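Local atomic coordinates of glycoside hydrolase family 81 (Clostridium thermocellum, PDB entry 6FOP), a protein that probably hydrolyses beta-1,3-glucans such as laminarin, as a glycoside hydrolase of the Clostridium thermocellum cellulosome. Residues G141-F147 / G188-L194; H93-F99 / A117-I123; F147-V153 / G164-N168; E65-K71 / H85-V91. All coordinates share one frame; numbering follows the deposited sequence.

In the fold
The four contacts lie in the beta-sandwich part of this family 81 enzyme, whose seven- and eight-stranded antiparallel sheets illustrate how a sandwich is tied along its strands and loops. Interactions 1 and 4 share the seven-stranded sheet, where strands 143-147 and 89-93 are neighbours; Asp146 O takes a probable hydrogen bond from Thr90 N at 2.8 Å, and Glu65 OE2 lies 2.7 Å from Asp146 OD2, like charges close. Interaction 3 shares Phe147 and the magnesium ion with interaction 1 and carries the chain to the edge of the second sheet. Interaction 2 closes the other end of strand 89-93 and meets interaction 1 through a probable hydrogen bond from Asn142 N to Ser94 OG (2.8 Å).

Interaction 1. Residues G141-F147 / G188-L194; sequences GNPRIDF and GTITCIL. With MG (magnesium ion), chain B.
Ile145 and Ile190 form the central hydrogen-bonded pair of two antiparallel strands, 143-147 and 189-193, neighbours in the seven-stranded sheet of the beta-sandwich. Ile145 N gives a bond of 2.8 Å to Ile190 O, and Ile190 N answers to Ile145 O; the strand directions differ by 164°. Arg144, Asp146, Thr189 and Thr191 share one face of the sheet, with Ile145 and Ile190 on the other.

On the polar face, the side chain of Arg144 starts out extended, trans to the backbone N (chi1 -179°), and Arg144 CG lies 3.4 Å from Thr189 CG2. The chain then bends at chi3, NE bonds to His93 O, and the guanidinium makes a cation-pi contact with Tyr97. Asp146 directs OD1 onto a magnesium ion at 2.3 Å, and Phe147 O binds the same ion at 2.4 Å; Gly188 belongs to this site too, and two waters also bind the metal. Thr189 serves as a second shell, its OG1 hydrogen-bonded to one of these waters at 2.6 Å.

Beneath the strands, the Phe147 ring receives Gly188 O at its edge, while its CE1 comes within 3.9 Å of Ile190 CD1. At the far end Asn142 reaches across the sheet margin: its OD1 accepts from Leu194 N at 3.1 Å, the donor standing 58° out of the carbonyl plane. A water completes the clasp, donating both to Asn142 OD1 and, at 2.7 Å, to Leu194 O.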
# COMPACT_ATOMS: atom_id res chain seq x y z
N GLY A 141 33.79 -14.39 14.41
CA GLY A 141 33.52 -14.39 15.83
C GLY A 141 32.13 -14.86 16.18
O GLY A 141 31.38 -15.35 15.34
N ASN A 142 31.78 -14.65 17.44
CA ASN A 142 30.60 -15.25 18.03
C ASN A 142 29.47 -14.24 18.24
O ASN A 142 29.72 -13.05 18.47
CB ASN A 142 30.97 -15.82 19.39
CG ASN A 142 31.81 -17.07 19.26
OD1 ASN A 142 31.56 -17.92 18.41
ND2 ASN A 142 32.78 -17.20 20.15
N PRO A 143 28.22 -14.73 18.25
CA PRO A 143 27.11 -13.86 18.66
C PRO A 143 27.28 -13.41 20.08
O PRO A 143 27.50 -14.24 20.96
CB PRO A 143 25.88 -14.77 18.54
CG PRO A 143 26.31 -15.83 17.58
CD PRO A 143 27.75 -16.07 17.91
N ARG A 144 27.22 -12.09 20.29
CA ARG A 144 27.31 -11.50 21.60
C ARG A 144 25.99 -10.81 21.81
O ARG A 144 25.73 -9.78 21.18
CB ARG A 144 28.49 -10.51 21.65
CG ARG A 144 28.70 -9.83 23.00
CD ARG A 144 29.93 -8.92 22.96
NE ARG A 144 29.78 -7.82 22.01
CZ ARG A 144 29.19 -6.65 22.26
NH1 ARG A 144 28.66 -6.38 23.47
NH2 ARG A 144 29.12 -5.70 21.32
N ILE A 145 25.13 -11.42 22.63
CA ILE A 145 23.75 -10.96 22.83
C ILE A 145 23.70 -10.05 24.04
O ILE A 145 23.74 -10.50 25.21
CB ILE A 145 22.76 -12.14 22.95
CG1 ILE A 145 23.03 -13.20 21.86
CG2 ILE A 145 21.32 -11.62 22.91
CD1 ILE A 145 22.97 -12.73 20.43
N ASP A 146 23.64 -8.75 23.76
CA ASP A 146 23.70 -7.70 24.77
C ASP A 146 22.28 -7.29 25.14
O ASP A 146 21.61 -6.54 24.41
CB ASP A 146 24.49 -6.52 24.21
CG ASP A 146 24.63 -5.36 25.16
OD1 ASP A 146 24.17 -5.45 26.31
OD2 ASP A 146 25.21 -4.33 24.73
N PHE A 147 21.79 -7.84 26.25
CA PHE A 147 20.41 -7.59 26.71
C PHE A 147 20.25 -6.21 27.33
O PHE A 147 21.22 -5.63 27.85
CB PHE A 147 19.97 -8.67 27.72
CG PHE A 147 19.71 -10.01 27.09
CD1 PHE A 147 20.74 -10.90 26.88
CD2 PHE A 147 18.42 -10.34 26.67
CE1 PHE A 147 20.50 -12.13 26.27
CE2 PHE A 147 18.16 -11.57 26.07
CZ PHE A 147 19.21 -12.45 25.85
N GLY A 188 24.26 -9.53 31.83
CA GLY A 188 23.58 -8.78 30.82
C GLY A 188 24.04 -9.04 29.42
O GLY A 188 23.41 -8.52 28.50
N THR A 189 25.11 -9.81 29.23
CA THR A 189 25.55 -10.20 27.89
C THR A 189 25.82 -11.70 27.84
O THR A 189 26.65 -12.21 28.62
CB THR A 189 26.81 -9.42 27.44
OG1 THR A 189 26.49 -8.03 27.31
CG2 THR A 189 27.34 -9.91 26.10
N ILE A 190 25.14 -12.40 26.94
CA ILE A 190 25.37 -13.82 26.76
C ILE A 190 26.03 -14.00 25.42
O ILE A 190 25.49 -13.54 24.40
CB ILE A 190 24.04 -14.63 26.82
CG1 ILE A 190 23.33 -14.38 28.16
CG2 ILE A 190 24.30 -16.11 26.59
CD1 ILE A 190 22.01 -15.11 28.35
N THR A 191 27.17 -14.68 25.42
CA THR A 191 27.90 -14.98 24.18
C THR A 191 27.69 -16.43 23.81
O THR A 191 27.81 -17.32 24.65
CB THR A 191 29.40 -14.64 24.33
OG1 THR A 191 29.52 -13.25 24.66
CG2 THR A 191 30.17 -14.91 23.05
N CYS A 192 27.32 -16.65 22.55
CA CYS A 192 27.15 -17.98 22.03
C CYS A 192 28.48 -18.45 21.47
O CYS A 192 28.97 -17.87 20.49
CB CYS A 192 26.09 -17.99 20.94
SG CYS A 192 25.80 -19.63 20.27
N ILE A 193 29.07 -19.47 22.09
CA ILE A 193 30.35 -20.00 21.62
C ILE A 193 30.03 -21.00 20.53
O ILE A 193 29.63 -22.13 20.79
CB ILE A 193 31.16 -20.64 22.75
CG1 ILE A 193 31.29 -19.69 23.95
CG2 ILE A 193 32.52 -21.08 22.23
CD1 ILE A 193 31.93 -18.36 23.64
N LEU A 194 30.19 -20.56 19.30
CA LEU A 194 29.86 -21.38 18.15
C LEU A 194 30.84 -22.53 17.98
O LEU A 194 32.03 -22.35 18.21
CB LEU A 194 29.88 -20.55 16.87
CG LEU A 194 28.86 -19.42 16.76
CD1 LEU A 194 29.25 -18.52 15.58
CD2 LEU A 194 27.46 -20.00 16.60
MG MG B . 23.49 -5.80 28.46
O HOH W 1 33.48 -20.12 18.72
O HOH W 2 25.69 -6.23 29.08
O HOH W 3 22.66 -5.40 30.56

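Interaction 2. Residues H93-F99 / A117-I123; sequences HSSVYTF and ASGSGSI
His93, at the end of strand 89-93, turns the edge of its imidazole to Ser122 O, CD2 standing 3.7 Å from it, and passes Gly121 CA obliquely, NE2 4.0 Å away. CG is trans to the backbone N (chi1 -170°), which carries the ring toward the opposing segment. The ring is gripped at both nitrogens: NE2 bonds to Thr139 O, while ND1 accepts from Ser95 N at 3.2 Å, nearly in the ring plane, and from Val96 N, well out of it. These bonds fix the ring's rotation and fold the loop back over it.

Val96 follows as a wedge between two rings, CG2 over one face of His93 and CG1 over one face of Phe99, each displaced toward the rim. CG2 also meets the serines of the opposing segment, at 3.5 Å from Ser118 OG and 3.4 Å from Ser120 OG. Those serines belong to the tight connection of a beta hairpin, strands 111-118 and 121-128, closed by a type I turn from Ser118 to Gly121. Inside it Ser118 OG accepts from Ser120 N at 3.0 Å, an ST turn that holds the hydroxyl close to the valine.

Tyr97 turns its ring to Arg144 in a cation-pi contact. Phe99 then brings the chain back to the hairpin: Gly121 O lies at the ring's edge, in plane, 3.7 Å from CE1. The Phe99 and Ile123 side chains cross at about a right angle, with Phe99 CE2 3.9 Å from Ile123 CD1, and Phe99 O accepts from Tyr49 OH.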
# COMPACT_ATOMS: atom_id res chain seq x y z
N HIS A 93 28.63 -8.78 18.24
CA HIS A 93 29.69 -9.65 17.77
C HIS A 93 30.80 -9.65 18.84
O HIS A 93 31.10 -8.61 19.47
CB HIS A 93 30.17 -9.13 16.43
CG HIS A 93 31.10 -10.03 15.69
ND1 HIS A 93 32.40 -10.22 16.07
CD2 HIS A 93 30.94 -10.73 14.55
CE1 HIS A 93 33.01 -11.01 15.21
NE2 HIS A 93 32.14 -11.34 14.27
N SER A 94 31.42 -10.81 19.05
CA SER A 94 32.36 -11.00 20.16
C SER A 94 33.68 -10.27 19.99
O SER A 94 34.37 -10.02 20.96
CB SER A 94 32.61 -12.49 20.40
OG SER A 94 33.22 -13.12 19.30
N SER A 95 34.08 -10.00 18.76
CA SER A 95 35.33 -9.26 18.51
C SER A 95 35.24 -7.95 17.74
O SER A 95 36.16 -7.15 17.81
CB SER A 95 36.38 -10.19 17.89
OG SER A 95 35.93 -10.77 16.69
N VAL A 96 34.11 -7.68 17.09
CA VAL A 96 33.91 -6.45 16.37
C VAL A 96 32.88 -5.70 17.19
O VAL A 96 31.73 -6.07 17.21
CB VAL A 96 33.41 -6.67 14.93
CG1 VAL A 96 33.20 -5.34 14.24
CG2 VAL A 96 34.43 -7.49 14.14
N TYR A 97 33.30 -4.64 17.87
CA TYR A 97 32.38 -3.86 18.71
C TYR A 97 31.76 -2.67 17.95
O TYR A 97 30.73 -2.14 18.38
CB TYR A 97 33.09 -3.40 19.99
CG TYR A 97 33.15 -4.45 21.10
CD1 TYR A 97 33.48 -5.78 20.82
CD2 TYR A 97 32.89 -4.10 22.43
CE1 TYR A 97 33.53 -6.74 21.83
CE2 TYR A 97 32.95 -5.05 23.45
CZ TYR A 97 33.27 -6.37 23.14
OH TYR A 97 33.33 -7.33 24.14
N THR A 98 32.39 -2.25 16.85
CA THR A 98 31.89 -1.15 16.00
C THR A 98 31.91 -1.56 14.53
O THR A 98 32.98 -1.77 13.97
CB THR A 98 32.78 0.12 16.16
OG1 THR A 98 32.86 0.49 17.55
CG2 THR A 98 32.21 1.29 15.38
N PHE A 99 30.74 -1.64 13.90
CA PHE A 99 30.63 -1.88 12.48
C PHE A 99 30.46 -0.53 11.80
O PHE A 99 29.83 0.35 12.38
CB PHE A 99 29.42 -2.75 12.18
CG PHE A 99 29.58 -4.17 12.63
CD1 PHE A 99 30.28 -5.08 11.86
CD2 PHE A 99 29.03 -4.59 13.84
CE1 PHE A 99 30.43 -6.39 12.28
CE2 PHE A 99 29.19 -5.90 14.27
CZ PHE A 99 29.89 -6.80 13.48
N ALA A 117 29.74 -5.38 8.28
CA ALA A 117 31.05 -6.02 8.14
C ALA A 117 32.19 -5.06 8.40
O ALA A 117 32.18 -3.93 7.92
CB ALA A 117 31.18 -6.61 6.74
N SER A 118 33.19 -5.55 9.11
CA SER A 118 34.49 -4.89 9.18
C SER A 118 35.49 -5.87 8.56
O SER A 118 35.13 -6.95 8.11
CB SER A 118 34.86 -4.65 10.63
OG SER A 118 35.30 -5.89 11.19
N GLY A 119 36.75 -5.49 8.55
CA GLY A 119 37.78 -6.38 8.07
C GLY A 119 37.97 -7.62 8.93
O GLY A 119 38.54 -8.59 8.45
N SER A 120 37.51 -7.60 10.18
CA SER A 120 37.71 -8.74 11.07
C SER A 120 36.44 -9.51 11.46
O SER A 120 36.47 -10.38 12.32
CB SER A 120 38.50 -8.30 12.32
OG SER A 120 37.70 -7.54 13.19
N GLY A 121 35.31 -9.21 10.82
CA GLY A 121 34.10 -9.97 11.12
C GLY A 121 32.83 -9.36 10.55
O GLY A 121 32.82 -8.20 10.12
N SER A 122 31.75 -10.12 10.58
CA SER A 122 30.48 -9.66 9.98
C SER A 122 29.29 -10.35 10.61
O SER A 122 29.41 -11.41 11.20
CB SER A 122 30.49 -9.93 8.47
OG SER A 122 30.33 -11.30 8.18
N ILE A 123 28.14 -9.69 10.50
CA ILE A 123 26.86 -10.30 10.80
C ILE A 123 25.97 -10.06 9.55
O ILE A 123 25.86 -8.92 9.09
CB ILE A 123 26.16 -9.64 12.00
CG1 ILE A 123 27.08 -9.60 13.21
CG2 ILE A 123 24.85 -10.38 12.33
CD1 ILE A 123 26.54 -8.78 14.36

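Interaction 3. Residues F147-V153 / G164-N168. With MG (magnesium ion), chain B.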
# COMPACT_ATOMS: atom_id res chain seq x y z
N PHE A 147 21.79 -7.84 26.25
CA PHE A 147 20.41 -7.59 26.71
C PHE A 147 20.25 -6.21 27.33
O PHE A 147 21.22 -5.63 27.85
CB PHE A 147 19.97 -8.67 27.72
CG PHE A 147 19.71 -10.01 27.09
CD1 PHE A 147 20.74 -10.90 26.88
CD2 PHE A 147 18.42 -10.34 26.67
CE1 PHE A 147 20.50 -12.13 26.27
CE2 PHE A 147 18.16 -11.57 26.07
CZ PHE A 147 19.21 -12.45 25.85
N SER A 148 19.04 -5.68 27.24
CA SER A 148 18.66 -4.48 27.98
C SER A 148 18.32 -4.86 29.42
O SER A 148 17.15 -5.03 29.79
CB SER A 148 17.49 -3.78 27.30
OG SER A 148 17.09 -2.67 28.05
N GLY A 149 19.36 -4.99 30.23
CA GLY A 149 19.25 -5.59 31.57
C GLY A 149 19.68 -7.06 31.53
O GLY A 149 20.41 -7.48 30.65
N THR A 150 19.24 -7.83 32.51
CA THR A 150 19.69 -9.22 32.68
C THR A 150 18.45 -10.03 32.36
O THR A 150 17.44 -9.80 32.97
CB THR A 150 20.11 -9.47 34.16
OG1 THR A 150 21.20 -8.61 34.47
CG2 THR A 150 20.55 -10.89 34.37
N PRO A 151 18.52 -10.97 31.42
CA PRO A 151 17.33 -11.77 31.20
C PRO A 151 17.09 -12.85 32.23
O PRO A 151 18.04 -13.31 32.85
CB PRO A 151 17.60 -12.41 29.83
CG PRO A 151 19.08 -12.55 29.78
CD PRO A 151 19.64 -11.38 30.55
N THR A 152 15.84 -13.24 32.42
CA THR A 152 15.47 -14.47 33.10
C THR A 152 15.71 -15.60 32.12
O THR A 152 15.30 -15.50 30.98
CB THR A 152 13.98 -14.45 33.47
OG1 THR A 152 13.77 -13.34 34.33
CG2 THR A 152 13.54 -15.75 34.19
N VAL A 153 16.35 -16.66 32.58
CA VAL A 153 16.58 -17.82 31.75
C VAL A 153 15.59 -18.87 32.28
O VAL A 153 15.74 -19.39 33.37
CB VAL A 153 18.03 -18.27 31.82
CG1 VAL A 153 18.23 -19.49 30.92
CG2 VAL A 153 18.95 -17.13 31.37
N GLY A 164 15.79 -20.39 26.53
CA GLY A 164 14.54 -19.65 26.63
C GLY A 164 14.74 -18.53 27.63
O GLY A 164 15.13 -18.80 28.77
N VAL A 165 14.53 -17.29 27.19
CA VAL A 165 14.78 -16.13 28.02
C VAL A 165 13.57 -15.22 28.05
O VAL A 165 12.72 -15.25 27.15
CB VAL A 165 16.04 -15.35 27.59
CG1 VAL A 165 17.26 -16.28 27.60
CG2 VAL A 165 15.89 -14.70 26.22
N THR A 166 13.49 -14.40 29.09
CA THR A 166 12.45 -13.40 29.22
C THR A 166 13.13 -12.10 29.57
O THR A 166 13.93 -12.05 30.51
CB THR A 166 11.43 -13.77 30.30
OG1 THR A 166 11.00 -15.14 30.12
CG2 THR A 166 10.21 -12.82 30.23
N ILE A 167 12.84 -11.05 28.79
CA ILE A 167 13.38 -9.70 29.02
C ILE A 167 12.28 -8.70 28.75
O ILE A 167 11.59 -8.83 27.75
CB ILE A 167 14.64 -9.45 28.17
CG1 ILE A 167 15.36 -8.17 28.60
CG2 ILE A 167 14.36 -9.43 26.68
CD1 ILE A 167 16.14 -8.35 29.87
N ASN A 168 12.11 -7.70 29.61
CA ASN A 168 11.02 -6.73 29.46
C ASN A 168 9.64 -7.39 29.32
O ASN A 168 8.77 -6.87 28.62
CB ASN A 168 11.31 -5.80 28.25
CG ASN A 168 12.56 -4.95 28.45
OD1 ASN A 168 12.88 -4.57 29.58
ND2 ASN A 168 13.28 -4.67 27.37
MG MG B . 23.49 -5.80 28.46
O HOH W 3 22.66 -5.40 30.56
O HOH W 2 25.69 -6.23 29.08
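Thr152 and Thr166 form an antiparallel hydrogen-bonded pair at the open end of the hairpin made by strands 152-155 and 162-167. Thr152 N gives to Thr166 O at 3.0 Å, and Thr166 N to Thr152 O at 2.8 Å, both donors lying in the plane of the carbonyl they meet. Val153 and Val165 form the next, non-hydrogen-bonded pair. Ahead of the strand the chain turns at Ser148, the centre of an inverse gamma turn, and a magnesium-bound water donates to Gly149 O at 3.1 Å.

Among the side chains, Ile167 fills the curve of this loop. With CG1 trans to the backbone N (chi1 -168°), its CD1 points into the bend, 3.5 Å from Ser148 O and 3.7 Å from Thr150 O. The Phe147 ring is roofed on one face by Pro151, whose CG stands over the centre, 3.6 Å above the ring plane. Val165 CG2 approaches the same ring obliquely, 3.9 Å from Phe147 CE2, and Pro151 CB rests 4.0 Å from Val165 CB.

Strand 152-155 is the outermost on its side of the eight-stranded sheet, with 162-167 and then 170-175 following inward. Phe147 reaches from the seven-stranded sheet to Leu174 of strand 170-175. Ser148 N bonds to Asp88 O and Asn168 ND2 to Asp88 OD1, in the loop leading into strand 89-93, so the open end of the hairpin is tied to the other sheet.

Interaction 4. Residues E65-K71 / H85-V91; sequences EGIEVGK and HKNDFTV
Val69 O accepts from two consecutive amides, Asp88 N at 2.8 Å and Phe89 N at 3.2 Å, the signature of a classic beta bulge between antiparallel strands 66-70 and 89-93 of the beta-sandwich. Beyond it regular pairing resumes at Ile67 and Val91. The CG of Phe89 lies between its backbone N and carbonyl carbon (chi1 55°), a rotation that lays the ring alongside the valine, and Val69 CB makes a CH-pi contact with one face, 4.0 Å from the centroid. Val91 CG2 meets the ring's edge, while Tyr172 approaches edge-to-face.

On the opposite face of the strand pair, Glu68 stretches to His85, whose NE2 donates to OE1 at 2.8 Å. The bond uses the anti lone pair of OE1 and runs in the imidazole plane, the carboxylate and ring planes being only 28° apart. A second shell fixes both ends: Lys63 pairs with Glu68 OE2, and His85 ND1 bonds to Thr59 OG1. At the strand's start Glu65 CD packs 3.8 Å from Thr90 CG2.

Past the bulge, Asp88 OD2 accepts from Lys71 N at 3.0 Å, met from above the carboxylate plane, and also bonds to Tyr172 OH. Lys86 clasps the same corner: its NZ gives to Lys71 O at 2.8 Å and forms a salt bridge with Asp88 OD1 at 2.7 Å, on the syn lone pair of that oxygen.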
# COMPACT_ATOMS: atom_id res chain seq x y z
N GLU A 65 26.97 -1.14 17.16
CA GLU A 65 27.21 -2.39 17.90
C GLU A 65 26.63 -3.62 17.18
O GLU A 65 27.14 -4.73 17.33
CB GLU A 65 26.58 -2.29 19.31
CG GLU A 65 26.73 -3.56 20.16
CD GLU A 65 26.02 -3.50 21.49
OE1 GLU A 65 25.33 -2.50 21.79
OE2 GLU A 65 26.14 -4.49 22.24
N GLY A 66 25.53 -3.44 16.46
CA GLY A 66 24.84 -4.60 15.89
C GLY A 66 23.39 -4.31 15.60
O GLY A 66 23.04 -3.19 15.19
N ILE A 67 22.54 -5.31 15.85
CA ILE A 67 21.12 -5.25 15.48
C ILE A 67 20.25 -5.32 16.73
O ILE A 67 20.18 -6.37 17.41
CB ILE A 67 20.71 -6.41 14.53
CG1 ILE A 67 21.67 -6.57 13.33
CG2 ILE A 67 19.29 -6.15 14.03
CD1 ILE A 67 22.76 -7.61 13.51
N GLU A 68 19.56 -4.22 17.05
CA GLU A 68 18.59 -4.24 18.12
C GLU A 68 17.41 -5.09 17.68
O GLU A 68 16.98 -4.98 16.54
CB GLU A 68 18.05 -2.85 18.48
CG GLU A 68 19.11 -1.87 18.93
CD GLU A 68 18.55 -0.60 19.53
OE1 GLU A 68 17.38 -0.27 19.25
OE2 GLU A 68 19.30 0.10 20.25
N VAL A 69 16.88 -5.87 18.61
CA VAL A 69 15.71 -6.71 18.44
C VAL A 69 14.72 -6.38 19.54
O VAL A 69 15.10 -6.28 20.72
CB VAL A 69 16.07 -8.20 18.52
CG1 VAL A 69 14.82 -9.08 18.41
CG2 VAL A 69 17.10 -8.59 17.48
N GLY A 70 13.44 -6.25 19.19
CA GLY A 70 12.42 -6.06 20.21
C GLY A 70 11.03 -6.45 19.77
O GLY A 70 10.76 -6.62 18.57
N LYS A 71 10.14 -6.53 20.75
CA LYS A 71 8.73 -6.66 20.52
C LYS A 71 8.10 -5.44 21.16
O LYS A 71 8.20 -5.26 22.36
CB LYS A 71 8.10 -7.93 21.12
CG LYS A 71 6.65 -8.08 20.64
CD LYS A 71 6.00 -9.36 21.08
CE LYS A 71 4.56 -9.41 20.62
NZ LYS A 71 3.69 -8.54 21.42
N HIS A 85 9.34 0.77 18.41
CA HIS A 85 10.51 -0.10 18.55
C HIS A 85 11.22 0.21 19.88
O HIS A 85 11.44 1.38 20.21
CB HIS A 85 11.49 0.09 17.40
CG HIS A 85 12.82 -0.55 17.64
ND1 HIS A 85 13.01 -1.92 17.61
CD2 HIS A 85 14.00 -0.00 18.01
CE1 HIS A 85 14.26 -2.18 17.96
NE2 HIS A 85 14.89 -1.04 18.17
N LYS A 86 11.59 -0.84 20.60
CA LYS A 86 12.49 -0.76 21.74
C LYS A 86 13.49 -1.91 21.66
O LYS A 86 13.22 -2.95 21.08
CB LYS A 86 11.72 -0.76 23.09
CG LYS A 86 10.80 -1.96 23.25
CD LYS A 86 10.58 -2.41 24.65
CE LYS A 86 9.42 -3.35 24.72
NZ LYS A 86 9.77 -4.77 24.59
N ASN A 87 14.65 -1.69 22.26
CA ASN A 87 15.73 -2.69 22.35
C ASN A 87 15.48 -3.66 23.49
O ASN A 87 15.65 -3.30 24.67
CB ASN A 87 17.04 -1.93 22.54
CG ASN A 87 18.26 -2.81 22.64
OD1 ASN A 87 18.46 -3.72 21.85
ND2 ASN A 87 19.12 -2.51 23.60
N ASP A 88 15.07 -4.89 23.17
CA ASP A 88 15.05 -5.94 24.19
C ASP A 88 16.44 -6.55 24.28
O ASP A 88 16.94 -6.79 25.39
CB ASP A 88 13.97 -7.00 23.88
CG ASP A 88 12.55 -6.47 24.05
OD1 ASP A 88 12.31 -5.56 24.89
OD2 ASP A 88 11.63 -6.99 23.32
N PHE A 89 17.08 -6.80 23.15
CA PHE A 89 18.51 -7.17 23.15
C PHE A 89 19.13 -6.77 21.83
O PHE A 89 18.43 -6.70 20.78
CB PHE A 89 18.74 -8.67 23.42
CG PHE A 89 18.02 -9.57 22.49
CD1 PHE A 89 18.63 -9.98 21.29
CD2 PHE A 89 16.77 -10.07 22.81
CE1 PHE A 89 17.97 -10.85 20.43
CE2 PHE A 89 16.10 -10.91 21.95
CZ PHE A 89 16.72 -11.33 20.77
N THR A 90 20.43 -6.51 21.85
CA THR A 90 21.17 -6.23 20.65
C THR A 90 22.01 -7.46 20.29
O THR A 90 22.75 -8.00 21.13
CB THR A 90 22.05 -4.96 20.84
OG1 THR A 90 21.19 -3.81 20.98
CG2 THR A 90 22.95 -4.75 19.69
N VAL A 91 21.89 -7.90 19.04
CA VAL A 91 22.71 -8.97 18.49
C VAL A 91 23.98 -8.31 18.00
O VAL A 91 23.98 -7.65 16.96
CB VAL A 91 21.99 -9.71 17.36
CG1 VAL A 91 22.89 -10.77 16.72
CG2 VAL A 91 20.71 -10.36 17.86
O HOH W 4 23.00 -2.17 23.23